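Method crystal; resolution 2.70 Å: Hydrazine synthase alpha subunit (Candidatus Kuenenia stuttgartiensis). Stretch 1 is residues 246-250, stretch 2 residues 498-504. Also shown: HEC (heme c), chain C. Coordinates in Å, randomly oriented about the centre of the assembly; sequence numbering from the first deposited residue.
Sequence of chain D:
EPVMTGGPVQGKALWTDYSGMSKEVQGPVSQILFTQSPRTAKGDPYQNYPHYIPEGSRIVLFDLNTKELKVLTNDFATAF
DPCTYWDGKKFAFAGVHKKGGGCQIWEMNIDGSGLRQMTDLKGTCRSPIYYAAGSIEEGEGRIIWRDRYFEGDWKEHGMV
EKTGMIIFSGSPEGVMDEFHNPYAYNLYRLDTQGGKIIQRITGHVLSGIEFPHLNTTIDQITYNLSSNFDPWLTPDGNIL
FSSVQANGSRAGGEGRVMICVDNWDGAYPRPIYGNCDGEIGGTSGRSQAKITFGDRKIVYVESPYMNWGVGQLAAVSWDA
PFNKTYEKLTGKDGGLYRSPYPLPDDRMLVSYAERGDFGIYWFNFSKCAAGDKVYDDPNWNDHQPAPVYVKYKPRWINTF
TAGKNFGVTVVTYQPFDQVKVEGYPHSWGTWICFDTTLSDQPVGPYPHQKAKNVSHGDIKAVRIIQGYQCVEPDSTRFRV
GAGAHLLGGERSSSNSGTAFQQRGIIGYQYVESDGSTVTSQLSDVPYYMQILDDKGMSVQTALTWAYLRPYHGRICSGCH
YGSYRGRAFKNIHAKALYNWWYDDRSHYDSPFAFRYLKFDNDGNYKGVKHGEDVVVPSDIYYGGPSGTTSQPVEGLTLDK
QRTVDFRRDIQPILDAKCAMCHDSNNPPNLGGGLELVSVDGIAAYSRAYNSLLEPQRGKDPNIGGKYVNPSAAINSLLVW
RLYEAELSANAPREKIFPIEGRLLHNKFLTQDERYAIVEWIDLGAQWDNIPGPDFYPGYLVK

Stretch 1 (246-250) ANGSR
Stretch 2 (498-504) TAFQQRG

The strongest link between the two stretches is a forked hydrogen bond from one guanidinium to one amide oxygen. Arg503 NH1 and Arg503 NH2 both donate to Asn247 OD1, each at 2.9 Å, with N-H...O angles of 144° and 140°. The oxygen sits at the edge of the guanidinium, near its plane, where two N-H groups converge; sharing one acceptor bends both bonds. Asn247 reaches it with chi1 t (-177°) and chi2 16°: its CA-to-CB bond runs sideways, but the amide end comes nearer. Arg503 points its CA-to-CB bond toward stretch 1 and extends through p, t, p (51°, -160°, 65°) with chi4 -167°. Its own loop helps fix this pose, since Arg503 NE donates to Gln501 O at 2.9 Å. Arg503 NH1 also bonds elsewhere in the structure.

Stretch 1 presents a type II' beta turn from Asn247 to Arg250, closed by Arg250 N to Asn247 O at 3.2 Å. Build Asn247 at phi/psi -54/122, Gly248 at 53/-133, Ser249 at -90/9 and Arg250 at -50/139. Stretch 2 is loop through Thr498 (-113/179), Ala499 (-80/-8), Phe500 (-79/122), Gln501 (-81/180) and Gln502 (-63/137), then enters a strand at Arg503 (-157/168) and Gly504 (-147/176). Near its start, Phe500 N donates to Thr498 OG1 at 3.1 Å, with Thr498 chi1 p (78°).

In the register, Gly248 pairs with Phe500, their CA atoms 4.0 Å apart, and the two backbones pass there in roughly opposite directions. Phe500, with chi1 m (-66°) and chi2 82°, lays one ring face against the turn. Gly248 CA stands 3.6 Å from the centroid of the Phe500 ring, 16° off its normal, a CH-pi contact that sets a polarised backbone C-H on the aromatic cloud. Ser249 N lies over the same face. Glycine answers two demands here: its positive phi favours it, and an ideal CB would fall 2.2 Å from Phe500 CE2, a clash.

Two further contacts adjoin this one. Ser249, chi1 p (62°), brings OG to 3.6 Å from Phe500 CZ while its hydroxyl bonds elsewhere in the structure. Ala499 points its CA-to-CB bond toward stretch 1, its CB 3.6 Å from Gly248 O, a van der Waals contact. The whole contact buries 243 Å², both sides summed.

Arg250 leaves the interface: with chi1 t (-165°), chi2 t (-167°), chi3 107° (between wells) and chi4 79°, its end leads away from stretch 2, and Arg250 NH1 lies 2.5 Å from O2D of the heme c.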

# COMPACT_ATOMS: atom_id res chain seq x y z
N ALA D 246 15.04 -3.74 -6.85
CA ALA D 246 15.14 -2.59 -5.96
C ALA D 246 15.26 -1.23 -6.66
O ALA D 246 15.37 -0.22 -5.98
CB ALA D 246 16.31 -2.78 -5.01
N ASN D 247 15.25 -1.21 -7.99
CA ASN D 247 15.74 -0.05 -8.73
C ASN D 247 15.08 1.26 -8.32
O ASN D 247 13.87 1.42 -8.42
CB ASN D 247 15.56 -0.25 -10.24
CG ASN D 247 16.13 0.89 -11.07
OD1 ASN D 247 16.92 1.70 -10.58
ND2 ASN D 247 15.73 0.96 -12.34
N GLY D 248 15.91 2.21 -7.88
CA GLY D 248 15.43 3.49 -7.39
C GLY D 248 14.37 3.42 -6.30
O GLY D 248 14.49 2.67 -5.34
N SER D 249 13.33 4.22 -6.49
CA SER D 249 12.25 4.39 -5.52
C SER D 249 11.13 3.38 -5.74
O SER D 249 10.06 3.49 -5.16
CB SER D 249 11.70 5.81 -5.57
OG SER D 249 11.13 6.10 -6.84
N ARG D 250 11.39 2.42 -6.63
CA ARG D 250 10.41 1.41 -7.03
C ARG D 250 9.71 0.71 -5.87
O ARG D 250 10.33 0.39 -4.86
CB ARG D 250 11.09 0.35 -7.89
CG ARG D 250 10.14 -0.55 -8.65
CD ARG D 250 10.85 -1.76 -9.23
NE ARG D 250 10.50 -2.98 -8.51
CZ ARG D 250 9.37 -3.66 -8.69
NH1 ARG D 250 8.48 -3.23 -9.57
NH2 ARG D 250 9.14 -4.76 -7.99
N THR D 498 18.56 10.69 -3.08
CA THR D 498 17.42 9.84 -3.39
C THR D 498 17.80 8.37 -3.28
O THR D 498 18.95 8.04 -2.99
CB THR D 498 16.88 10.12 -4.81
OG1 THR D 498 17.72 9.49 -5.78
CG2 THR D 498 16.81 11.61 -5.08
N ALA D 499 16.83 7.49 -3.51
CA ALA D 499 17.06 6.06 -3.45
C ALA D 499 17.73 5.55 -4.72
O ALA D 499 18.14 4.39 -4.81
CB ALA D 499 15.75 5.32 -3.20
N PHE D 500 17.83 6.43 -5.71
CA PHE D 500 18.46 6.09 -6.98
C PHE D 500 19.97 6.14 -6.87
O PHE D 500 20.54 7.18 -6.52
CB PHE D 500 17.99 7.05 -8.09
CG PHE D 500 16.53 6.92 -8.43
CD1 PHE D 500 15.57 7.56 -7.67
CD2 PHE D 500 16.13 6.17 -9.52
CE1 PHE D 500 14.23 7.44 -7.98
CE2 PHE D 500 14.79 6.05 -9.84
CZ PHE D 500 13.84 6.69 -9.07
N GLN D 501 20.63 5.02 -7.16
CA GLN D 501 22.08 4.98 -7.16
C GLN D 501 22.64 5.53 -8.46
O GLN D 501 21.89 5.94 -9.35
CB GLN D 501 22.58 3.55 -6.92
CG GLN D 501 22.42 3.08 -5.49
CD GLN D 501 22.92 1.66 -5.28
OE1 GLN D 501 22.96 0.86 -6.22
NE2 GLN D 501 23.31 1.34 -4.06
N GLN D 502 23.97 5.54 -8.58
CA GLN D 502 24.64 6.16 -9.71
C GLN D 502 24.31 5.47 -11.03
O GLN D 502 24.25 4.24 -11.12
CB GLN D 502 26.16 6.14 -9.49
CG GLN D 502 26.58 6.83 -8.21
CD GLN D 502 28.03 6.55 -7.85
OE1 GLN D 502 28.41 5.41 -7.62
NE2 GLN D 502 28.84 7.60 -7.80
N ARG D 503 24.08 6.28 -12.06
CA ARG D 503 23.72 5.79 -13.38
C ARG D 503 24.07 6.83 -14.44
O ARG D 503 24.37 7.98 -14.12
CB ARG D 503 22.24 5.43 -13.44
CG ARG D 503 21.30 6.51 -12.94
CD ARG D 503 19.95 5.90 -12.59
NE ARG D 503 20.07 4.98 -11.46
CZ ARG D 503 19.11 4.13 -11.09
NH1 ARG D 503 17.97 4.08 -11.76
NH2 ARG D 503 19.30 3.33 -10.05
N GLY D 504 24.03 6.42 -15.70
CA GLY D 504 24.38 7.31 -16.80
C GLY D 504 23.57 7.01 -18.04
O GLY D 504 22.78 6.07 -18.07
FE HEC C . 9.17 -3.29 -19.20
CHA HEC C . 8.82 -3.92 -15.82
CHB HEC C . 10.92 -6.22 -19.54
CHC HEC C . 9.89 -2.50 -22.48
CHD HEC C . 7.63 -0.26 -18.83
NA HEC C . 9.75 -4.79 -17.92
C1A HEC C . 9.51 -4.85 -16.56
C2A HEC C . 10.11 -6.06 -16.05
C3A HEC C . 10.69 -6.70 -17.07
C4A HEC C . 10.48 -5.91 -18.27
CMA HEC C . 11.46 -8.04 -16.99
CAA HEC C . 10.08 -6.51 -14.57
CBA HEC C . 8.98 -7.55 -14.37
CGA HEC C . 7.62 -6.93 -14.54
O1A HEC C . 6.78 -7.50 -15.28
O2A HEC C . 7.36 -5.86 -13.93
NB HEC C . 10.33 -4.14 -20.71
C1B HEC C . 10.72 -5.47 -20.67
C2B HEC C . 10.85 -5.92 -22.04
C3B HEC C . 10.58 -4.90 -22.85
C4B HEC C . 10.24 -3.76 -22.03
CMB HEC C . 11.26 -7.35 -22.48
CAB HEC C . 10.60 -4.96 -24.40
CBB HEC C . 11.73 -4.06 -24.94
NC HEC C . 8.77 -1.70 -20.45
C1C HEC C . 9.25 -1.53 -21.73
C2C HEC C . 8.87 -0.21 -22.19
C3C HEC C . 8.35 0.44 -21.14
C4C HEC C . 8.21 -0.50 -20.05
CMC HEC C . 9.32 0.44 -23.51
CAC HEC C . 7.86 1.91 -21.16
CBC HEC C . 8.74 2.75 -20.22
ND HEC C . 8.36 -2.25 -17.57
C1D HEC C . 7.74 -1.00 -17.68
C2D HEC C . 7.24 -0.61 -16.38
C3D HEC C . 7.61 -1.76 -15.44
C4D HEC C . 8.31 -2.72 -16.27
CMD HEC C . 6.49 0.69 -16.04
CAD HEC C . 7.33 -1.88 -13.93
CBD HEC C . 8.12 -0.80 -13.20
CGD HEC C . 7.84 -0.88 -11.73
O1D HEC C . 8.25 0.06 -11.00
O2D HEC C . 7.19 -1.86 -11.28